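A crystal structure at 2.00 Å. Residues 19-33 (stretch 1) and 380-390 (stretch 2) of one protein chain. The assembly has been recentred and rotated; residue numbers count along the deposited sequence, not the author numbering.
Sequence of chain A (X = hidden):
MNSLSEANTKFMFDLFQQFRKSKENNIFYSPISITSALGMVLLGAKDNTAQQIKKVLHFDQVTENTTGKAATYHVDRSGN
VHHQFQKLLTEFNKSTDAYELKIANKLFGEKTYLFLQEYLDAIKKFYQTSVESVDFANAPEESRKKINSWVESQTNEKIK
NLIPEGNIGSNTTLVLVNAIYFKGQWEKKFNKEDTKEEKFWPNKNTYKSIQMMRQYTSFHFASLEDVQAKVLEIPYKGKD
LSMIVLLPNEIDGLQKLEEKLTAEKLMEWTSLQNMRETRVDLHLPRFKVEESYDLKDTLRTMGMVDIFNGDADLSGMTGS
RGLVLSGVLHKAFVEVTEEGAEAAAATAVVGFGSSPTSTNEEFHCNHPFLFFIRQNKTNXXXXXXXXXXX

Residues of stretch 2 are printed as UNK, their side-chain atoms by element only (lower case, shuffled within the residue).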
ATOM      1  N   PHE A  19     -11.769   0.450   5.126  1.00 31.24           N
ATOM      2  CA  PHE A  19     -11.129  -0.674   5.763  1.00 30.92           C
ATOM      3  C   PHE A  19     -11.482  -0.745   7.254  1.00 31.88           C
ATOM      4  O   PHE A  19     -11.576  -1.840   7.810  1.00 30.26           O
ATOM      5  CB  PHE A  19      -9.606  -0.632   5.612  1.00 28.23           C
ATOM      6  CG  PHE A  19      -9.124  -0.822   4.216  1.00 24.81           C
ATOM      7  CD1 PHE A  19      -9.900  -1.409   3.256  1.00 24.95           C
ATOM      8  CD2 PHE A  19      -7.842  -0.418   3.871  1.00 27.64           C
ATOM      9  CE1 PHE A  19      -9.446  -1.550   1.975  1.00 27.41           C
ATOM     10  CE2 PHE A  19      -7.373  -0.586   2.596  1.00 24.78           C
ATOM     11  CZ  PHE A  19      -8.180  -1.152   1.639  1.00 26.62           C
ATOM     12  N   ARG A  20     -11.696   0.398   7.857  1.00 31.46           N
ATOM     13  CA  ARG A  20     -12.127   0.449   9.249  1.00 37.28           C
ATOM     14  C   ARG A  20     -13.382  -0.372   9.566  1.00 42.14           C
ATOM     15  O   ARG A  20     -13.594  -0.750  10.727  1.00 42.50           O
ATOM     16  CB  ARG A  20     -12.445   1.861   9.649  1.00 36.28           C
ATOM     17  CG  ARG A  20     -11.202   2.712   9.722  1.00 41.43           C
ATOM     18  CD  ARG A  20     -11.528   4.083  10.214  1.00 37.82           C
ATOM     19  NE  ARG A  20     -11.862   3.991  11.623  1.00 41.58           N
ATOM     20  CZ  ARG A  20     -12.380   4.971  12.335  1.00 44.42           C
ATOM     21  NH1 ARG A  20     -12.580   6.141  11.781  1.00 48.66           N
ATOM     22  NH2 ARG A  20     -12.661   4.792  13.618  1.00 48.87           N
ATOM     23  N   LYS A  21     -14.203  -0.634   8.547  1.00 40.69           N
ATOM     24  CA  LYS A  21     -15.469  -1.346   8.726  1.00 40.67           C
ATOM     25  C   LYS A  21     -15.402  -2.825   8.856  1.00 44.33           C
ATOM     26  O   LYS A  21     -16.370  -3.402   9.274  1.00 48.19           O
ATOM     27  CB  LYS A  21     -16.392  -1.023   7.594  1.00 38.36           C
ATOM     28  CG  LYS A  21     -16.661   0.468   7.594  1.00 40.20           C
ATOM     29  CD  LYS A  21     -17.453   0.898   6.410  1.00 40.83           C
ATOM     30  CE  LYS A  21     -17.803   2.349   6.606  1.00 42.78           C
ATOM     31  NZ  LYS A  21     -18.162   2.906   5.292  1.00 44.43           N
ATOM     32  N   SER A  22     -14.296  -3.460   8.485  1.00 57.21           N
ATOM     33  CA  SER A  22     -14.190  -4.929   8.644  1.00 60.23           C
ATOM     34  C   SER A  22     -13.787  -5.213  10.079  1.00 66.40           C
ATOM     35  O   SER A  22     -13.304  -4.307  10.788  1.00 67.96           O
ATOM     36  CB  SER A  22     -13.128  -5.525   7.738  1.00 59.16           C
ATOM     37  OG  SER A  22     -11.867  -5.412   8.387  1.00 63.26           O
ATOM     38  N   LYS A  23     -13.934  -6.486  10.463  1.00 76.14           N
ATOM     39  CA  LYS A  23     -13.695  -6.975  11.842  1.00 83.10           C
ATOM     40  C   LYS A  23     -12.203  -7.098  12.219  1.00 80.30           C
ATOM     41  O   LYS A  23     -11.833  -6.944  13.400  1.00 74.07           O
ATOM     42  CB  LYS A  23     -14.404  -8.328  12.069  1.00 89.17           C
ATOM     43  CG  LYS A  23     -13.760  -9.514  11.344  1.00 95.79           C
ATOM     44  CD  LYS A  23     -14.791 -10.411  10.688  1.00101.54           C
ATOM     45  CE  LYS A  23     -15.419  -9.740   9.469  1.00104.29           C
ATOM     46  NZ  LYS A  23     -16.673 -10.427   9.054  1.00105.27           N
ATOM     47  N   GLU A  24     -11.357  -7.367  11.219  1.00 71.88           N
ATOM     48  CA  GLU A  24      -9.902  -7.422  11.421  1.00 65.91           C
ATOM     49  C   GLU A  24      -9.433  -6.265  12.316  1.00 56.13           C
ATOM     50  O   GLU A  24      -9.819  -5.123  12.140  1.00 62.86           O
ATOM     51  CB  GLU A  24      -9.169  -7.388  10.071  1.00 70.78           C
ATOM     52  CG  GLU A  24      -9.488  -8.556   9.117  1.00 71.99           C
ATOM     53  CD  GLU A  24      -9.036  -9.912   9.654  1.00 72.37           C
ATOM     54  OE1 GLU A  24      -7.916  -9.965  10.233  1.00 63.13           O
ATOM     55  OE2 GLU A  24      -9.799 -10.910   9.485  1.00 69.77           O
ATOM     56  N   ASN A  25      -8.646  -6.587  13.323  1.00 53.31           N
ATOM     57  CA  ASN A  25      -8.078  -5.585  14.200  1.00 42.39           C
ATOM     58  C   ASN A  25      -6.990  -4.778  13.454  1.00 38.81           C
ATOM     59  O   ASN A  25      -7.051  -3.550  13.382  1.00 35.03           O
ATOM     60  CB  ASN A  25      -7.475  -6.261  15.428  1.00 45.74           C
ATOM     61  CG  ASN A  25      -8.493  -7.085  16.225  1.00 49.89           C
ATOM     62  OD1 ASN A  25      -9.720  -6.936  16.097  1.00 43.05           O
ATOM     63  ND2 ASN A  25      -7.972  -7.957  17.052  1.00 50.77           N
ATOM     64  N   ASN A  26      -6.021  -5.482  12.886  1.00 29.67           N
ATOM     65  CA  ASN A  26      -4.932  -4.831  12.119  1.00 28.04           C
ATOM     66  C   ASN A  26      -5.305  -4.518  10.687  1.00 28.16           C
ATOM     67  O   ASN A  26      -6.095  -5.281  10.056  1.00 29.17           O
ATOM     68  CB  ASN A  26      -3.715  -5.742  12.115  1.00 26.29           C
ATOM     69  CG  ASN A  26      -3.291  -6.054  13.492  1.00 25.72           C
ATOM     70  OD1 ASN A  26      -3.646  -5.318  14.388  1.00 25.53           O
ATOM     71  ND2 ASN A  26      -2.503  -7.086  13.682  1.00 28.01           N
ATOM     72  N   ILE A  27      -4.679  -3.455  10.147  1.00 23.67           N
ATOM     73  CA  ILE A  27      -4.909  -2.983   8.789  1.00 23.48           C
ATOM     74  C   ILE A  27      -3.484  -2.758   8.196  1.00 22.66           C
ATOM     75  O   ILE A  27      -2.606  -2.256   8.858  1.00 20.87           O
ATOM     76  CB  ILE A  27      -5.697  -1.655   8.806  1.00 26.97           C
ATOM     77  CG1 ILE A  27      -7.175  -1.893   9.230  1.00 28.21           C
ATOM     78  CG2 ILE A  27      -5.591  -0.902   7.469  1.00 25.56           C
ATOM     79  CD1 ILE A  27      -7.866  -0.577   9.528  1.00 28.07           C
ATOM     80  N   PHE A  28      -3.235  -3.233   6.990  1.00 22.76           N
ATOM     81  CA  PHE A  28      -1.959  -2.964   6.339  1.00 19.81           C
ATOM     82  C   PHE A  28      -2.114  -3.162   4.833  1.00 20.54           C
ATOM     83  O   PHE A  28      -2.679  -4.174   4.351  1.00 20.31           O
ATOM     84  CB  PHE A  28      -0.836  -3.780   6.957  1.00 21.05           C
ATOM     85  CG  PHE A  28       0.469  -3.455   6.407  1.00 21.27           C
ATOM     86  CD1 PHE A  28       1.130  -2.295   6.806  1.00 19.58           C
ATOM     87  CD2 PHE A  28       1.015  -4.243   5.395  1.00 21.18           C
ATOM     88  CE1 PHE A  28       2.349  -1.942   6.230  1.00 20.72           C
ATOM     89  CE2 PHE A  28       2.222  -3.869   4.781  1.00 21.79           C
ATOM     90  CZ  PHE A  28       2.900  -2.732   5.216  1.00 21.85           C
ATOM     91  N   TYR A  29      -1.651  -2.153   4.061  1.00 20.01           N
ATOM     92  CA  TYR A  29      -1.885  -2.117   2.618  1.00 17.75           C
ATOM     93  C   TYR A  29      -0.916  -1.116   1.987  1.00 18.41           C
ATOM     94  O   TYR A  29      -0.288  -0.287   2.697  1.00 18.35           O
ATOM     95  CB  TYR A  29      -3.314  -1.722   2.260  1.00 19.39           C
ATOM     96  CG  TYR A  29      -3.768  -0.328   2.709  1.00 18.12           C
ATOM     97  CD1 TYR A  29      -4.227  -0.114   4.030  1.00 20.95           C
ATOM     98  CD2 TYR A  29      -3.870   0.714   1.807  1.00 17.37           C
ATOM     99  CE1 TYR A  29      -4.651   1.159   4.451  1.00 19.51           C
ATOM    100  CE2 TYR A  29      -4.299   1.969   2.204  1.00 18.00           C
ATOM    101  CZ  TYR A  29      -4.678   2.193   3.536  1.00 20.27           C
ATOM    102  OH  TYR A  29      -5.174   3.443   3.913  1.00 18.89           O
ATOM    103  N   SER A  30      -0.727  -1.314   0.698  1.00 17.84           N
ATOM    104  CA  SER A  30       0.063  -0.395  -0.130  1.00 17.40           C
ATOM    105  C   SER A  30      -0.843   0.406  -1.023  1.00 15.54           C
ATOM    106  O   SER A  30      -1.243  -0.058  -2.101  1.00 14.87           O
ATOM    107  CB  SER A  30       1.081  -1.122  -0.996  1.00 17.09           C
ATOM    108  OG  SER A  30       1.690  -0.142  -1.859  1.00 18.01           O
ATOM    109  N   PRO A  31      -1.077   1.661  -0.644  1.00 14.75           N
ATOM    110  CA  PRO A  31      -1.898   2.495  -1.509  1.00 16.50           C
ATOM    111  C   PRO A  31      -1.281   2.712  -2.883  1.00 16.20           C
ATOM    112  O   PRO A  31      -1.981   2.794  -3.890  1.00 16.78           O
ATOM    113  CB  PRO A  31      -1.954   3.838  -0.764  1.00 17.28           C
ATOM    114  CG  PRO A  31      -0.821   3.810   0.235  1.00 16.27           C
ATOM    115  CD  PRO A  31      -0.601   2.355   0.566  1.00 15.11           C
ATOM    116  N   ILE A  32       0.038   2.764  -2.955  1.00 17.79           N
ATOM    117  CA  ILE A  32       0.731   3.011  -4.243  1.00 18.22           C
ATOM    118  C   ILE A  32       0.552   1.853  -5.190  1.00 17.31           C
ATOM    119  O   ILE A  32       0.384   2.029  -6.425  1.00 18.57           O
ATOM    120  CB  ILE A  32       2.228   3.257  -4.002  1.00 22.30           C
ATOM    121  CG1 ILE A  32       2.449   4.708  -3.666  1.00 28.25           C
ATOM    122  CG2 ILE A  32       3.025   3.017  -5.268  1.00 25.83           C
ATOM    123  CD1 ILE A  32       2.093   5.649  -4.827  1.00 30.40           C
ATOM    124  N   SER A  33       0.570   0.650  -4.629  1.00 17.22           N
ATOM    125  CA  SER A  33       0.313  -0.571  -5.443  1.00 17.07           C
ATOM    126  C   SER A  33      -1.056  -0.524  -6.054  1.00 16.95           C
ATOM    127  O   SER A  33      -1.273  -0.839  -7.258  1.00 15.38           O
ATOM    128  CB  SER A  33       0.498  -1.803  -4.558  1.00 18.12           C
ATOM    129  OG  SER A  33       0.027  -2.955  -5.224  1.00 18.36           O
ATOM    130  N   UNK A 380       6.232  10.071  -0.759  1.00 25.06           N
ATOM    131  CA  UNK A 380       5.211   9.110  -1.127  1.00 24.48           C
ATOM    132  C   UNK A 380       5.022   8.078  -0.028  1.00 22.40           C
ATOM    133  O   UNK A 380       6.006   7.511   0.470  1.00 21.99           O
ATOM    134  o   UNK A 380       5.719   9.373  -3.403  1.00 31.64           O
ATOM    135  c   UNK A 380       5.618   8.400  -2.400  1.00 28.09           C
ATOM    136  N   UNK A 381       3.776   7.803   0.320  1.00 20.17           N
ATOM    137  CA  UNK A 381       3.492   6.780   1.329  1.00 18.91           C
ATOM    138  C   UNK A 381       3.279   5.485   0.590  1.00 19.08           C
ATOM    139  O   UNK A 381       2.300   5.326  -0.166  1.00 19.59           O
ATOM    140  c   UNK A 381       2.709   8.558   2.910  1.00 20.63           C
ATOM    141  c   UNK A 381       2.339   7.201   2.225  1.00 20.07           C
ATOM    142  c   UNK A 381       1.596   9.064   3.830  1.00 21.83           C
ATOM    143  c   UNK A 381       2.106   6.117   3.288  1.00 18.91           C
ATOM    144  N   UNK A 382       4.244   4.589   0.745  1.00 18.27           N
ATOM    145  CA  UNK A 382       4.243   3.303   0.038  1.00 17.94           C
ATOM    146  C   UNK A 382       3.353   2.252   0.724  1.00 19.28           C
ATOM    147  O   UNK A 382       2.782   1.381   0.028  1.00 16.87           O
ATOM    148  c   UNK A 382       8.087   3.184  -0.662  1.00 18.11           C
ATOM    149  c   UNK A 382       6.681   3.703  -0.761  1.00 18.29           C
ATOM    150  c   UNK A 382       6.349   4.077  -2.161  1.00 18.34           C
ATOM    151  c   UNK A 382       5.672   2.769  -0.048  1.00 18.43           C
ATOM    152  N   UNK A 383       3.310   2.315   2.059  1.00 16.39           N
ATOM    153  CA  UNK A 383       2.597   1.337   2.862  1.00 17.06           C
ATOM    154  C   UNK A 383       2.043   2.072   4.065  1.00 16.90           C
ATOM    155  O   UNK A 383       2.697   3.008   4.598  1.00 15.48           O
ATOM    156  c   UNK A 383       4.266  -0.616   2.378  1.00 16.49           C
ATOM    157  c   UNK A 383       5.577  -0.231   2.028  1.00 16.12           C
ATOM    158  c   UNK A 383       5.757  -2.090   0.505  1.00 16.72           C
ATOM    159  c   UNK A 383       3.714  -1.758   1.793  1.00 15.55           C
ATOM    160  c   UNK A 383       4.472  -2.514   0.881  1.00 16.52           C
ATOM    161  c   UNK A 383       6.307  -0.936   1.075  1.00 17.03           C
ATOM    162  c   UNK A 383       3.503   0.207   3.430  1.00 18.10           C
ATOM    163  N   UNK A 384       0.850   1.634   4.502  1.00 17.64           N
ATOM    164  CA  UNK A 384       0.137   2.298   5.605  1.00 16.93           C
ATOM    165  C   UNK A 384      -0.616   1.261   6.407  1.00 18.48           C
ATOM    166  O   UNK A 384      -1.146   0.313   5.852  1.00 17.66           O
ATOM    167  c   UNK A 384      -0.880   5.445   6.495  1.00 21.37           C
ATOM    168  c   UNK A 384      -1.485   4.234   6.116  1.00 18.91           C
ATOM    169  c   UNK A 384      -1.430   6.256   7.475  1.00 21.98           C
ATOM    170  o   UNK A 384      -3.160   6.655   9.051  1.00 26.43           O
ATOM    171  c   UNK A 384      -3.212   4.681   7.707  1.00 21.26           C
ATOM    172  c   UNK A 384      -2.568   5.845   8.105  1.00 22.57           C
ATOM    173  c   UNK A 384      -2.640   3.862   6.764  1.00 18.96           C
ATOM    174  c   UNK A 384      -0.859   3.363   5.069  1.00 17.20           C
ATOM    175  N   UNK A 385      -0.680   1.470   7.712  1.00 19.88           N
ATOM    176  CA  UNK A 385      -1.236   0.465   8.579  1.00 21.22           C
ATOM    177  C   UNK A 385      -1.650   0.892   9.945  1.00 21.99           C
ATOM    178  O   UNK A 385      -1.320   1.989  10.418  1.00 20.77           O
ATOM    179  N   UNK A 386      -2.420   0.010  10.570  1.00 21.34           N
ATOM    180  CA  UNK A 386      -2.803   0.155  11.964  1.00 22.67           C
ATOM    181  C   UNK A 386      -2.517  -1.157  12.666  1.00 21.84           C
ATOM    182  O   UNK A 386      -2.913  -2.253  12.170  1.00 22.29           O
ATOM    183  n   UNK A 386      -8.840  -1.658  12.796  1.00 28.13           N
ATOM    184  n   UNK A 386      -8.936   0.608  12.949  1.00 27.60           N
ATOM    185  c   UNK A 386      -4.293   0.433  12.127  1.00 23.57           C
ATOM    186  c   UNK A 386      -8.238  -0.511  13.062  1.00 28.08           C
ATOM    187  n   UNK A 386      -6.946  -0.535  13.421  1.00 27.27           N
ATOM    188  c   UNK A 386      -4.717   0.336  13.609  1.00 25.76           C
ATOM    189  c   UNK A 386      -6.167   0.589  13.794  1.00 25.44           C
ATOM    190  N   UNK A 387      -1.756  -1.060  13.737  1.00 21.24           N
ATOM    191  CA  UNK A 387      -1.478  -2.205  14.616  1.00 21.52           C
ATOM    192  C   UNK A 387      -2.313  -2.106  15.881  1.00 22.08           C
ATOM    193  O   UNK A 387      -2.027  -1.282  16.726  1.00 22.45           O
ATOM    194  c   UNK A 387       0.399  -3.463  15.745  1.00 25.84           C
ATOM    195  c   UNK A 387       0.462  -4.665  15.046  1.00 22.94           C
ATOM    196  c   UNK A 387       0.700  -3.453  17.121  1.00 29.08           C
ATOM    197  c   UNK A 387       1.194  -5.797  17.033  1.00 28.87           C
ATOM    198  c   UNK A 387      -0.028  -2.191  15.043  1.00 22.66           C
ATOM    199  c   UNK A 387       1.121  -4.610  17.759  1.00 30.12           C
ATOM    200  c   UNK A 387       0.856  -5.826  15.690  1.00 25.61           C
ATOM    201  N   UNK A 388      -3.348  -2.937  15.990  1.00 25.95           N
ATOM    202  CA  UNK A 388      -4.281  -2.934  17.095  1.00 27.23           C
ATOM    203  C   UNK A 388      -4.012  -4.042  18.093  1.00 30.69           C
ATOM    204  O   UNK A 388      -4.348  -3.909  19.267  1.00 31.28           O
ATOM    205  o   UNK A 388      -6.041  -2.037  15.692  1.00 34.67           O
ATOM    206  c   UNK A 388      -5.697  -3.133  16.545  1.00 32.24           C
ATOM    207  N   UNK A 389      -3.509  -5.179  17.608  1.00 32.41           N
ATOM    208  CA  UNK A 389      -3.181  -6.315  18.475  1.00 32.85           C
ATOM    209  C   UNK A 389      -2.227  -7.295  17.850  1.00 31.24           C
ATOM    210  O   UNK A 389      -2.386  -7.613  16.685  1.00 30.29           O
ATOM    211  c   UNK A 389      -4.442  -7.118  18.805  1.00 31.90           C
ATOM    212  o   UNK A 389      -4.098  -8.239  19.622  1.00 29.78           O
ATOM    213  N   UNK A 390      -1.298  -7.854  18.646  1.00 31.52           N
ATOM    214  CA  UNK A 390      -0.700  -9.089  18.147  1.00 34.09           C
ATOM    215  C   UNK A 390      -1.729 -10.217  18.111  1.00 35.69           C
ATOM    216  O   UNK A 390      -2.847 -10.122  18.620  1.00 31.26           O
ATOM    217  OXT UNK A 390      -1.470 -11.254  17.511  1.00 36.87           O
ATOM    218  c   UNK A 390       0.414  -9.401  19.153  1.00 35.54           C
ATOM    219  c   UNK A 390       0.004  -8.724  20.402  1.00 36.28           C
ATOM    220  c   UNK A 390      -0.960  -7.608  20.055  1.00 35.74           C
TER
HETATM  221  O   HOH W   1     -12.010   0.053  12.640  1.00 34.66           O
HETATM  222  O   HOH W   2     -11.889   1.891  13.531  1.00 45.10           O

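Position 380 carries one carbon and then one oxygen, and its side chain comes no nearer than 5.0 Å to stretch 1: Ser380, whose small polar group is satisfied outside this contact. At 381 four carbons fork at the first, one arm being two carbons long, so this is Ile381. Its apolar end leads away, leaving the backbone to meet stretch 1, with O 3.5 Å from Pro31 CG.

Position 382 also has four carbons, but the fork is at the second, which gives Leu382. CD2 lies 4.2 Å from Ile32 CG1, an apolar contact in a buried setting, while its O accepts from Ser30 OG at 2.7 Å. At 383 one carbon leads to a six-carbon ring, and CB is 3.5 Å from Phe28 CZ. No oxygen follows the ring, hence Phe383; its plane lies 7° from that of Phe28, but the rings are slid apart, with centroids 5.8 Å apart.

Position 384 has the same ring bearing one oxygen: Tyr384. It shares a sheet face with Tyr29, and CD1 lies 4.1 Å from Tyr29 CE1. Position 385 has no side-chain atoms and is Gly385. The absence matters, because an ideal CB would sit 2.9 Å from both Phe28 CD1 and Ile27 O, a clash with each.

At 386 three carbons, a nitrogen and a carbon bearing two more nitrogens form a long chain, which is Arg386. Ile27 CD1 lies over one face of the guanidinium, 3.6 Å from CZ, while NE and NH2 donate to Asn25 O at 3.0 and 2.7 Å. Water 1 joins NH1 to the O of Arg20.

Position 387 has one carbon and a six-carbon ring without oxygen, so it is Phe387; it points away, and CD1 is 4.1 Å from Asn26 ND2. Position 388 has a carbon and an oxygen: Ser388, short enough for OG to donate to Asn25 O at 2.9 Å. The same pair of atoms at 389 marks Ser389, whose OG donates to the backbone O of 390, 2.5 Å away. At 390 three carbons close onto the backbone N, and OXT ends the chain: Pro390, exposed and out of contact.

The contact works as an antiparallel ladder. Ile27 and Arg386 exchange two backbone hydrogen bonds, as do Tyr29 and Tyr384. Beyond the strand, Asn26 extends the pairing: OD1 accepts from Ser388 N (2.9 Å) and Ser389 N (3.2 Å), and ND2 donates to Ser389 O (3.1 Å). At the other end, Ser30 OG also caps the helix by accepting from Ser33 N at 3.1 Å.

Stretch 2 (380-390) SILFYGRFSSP
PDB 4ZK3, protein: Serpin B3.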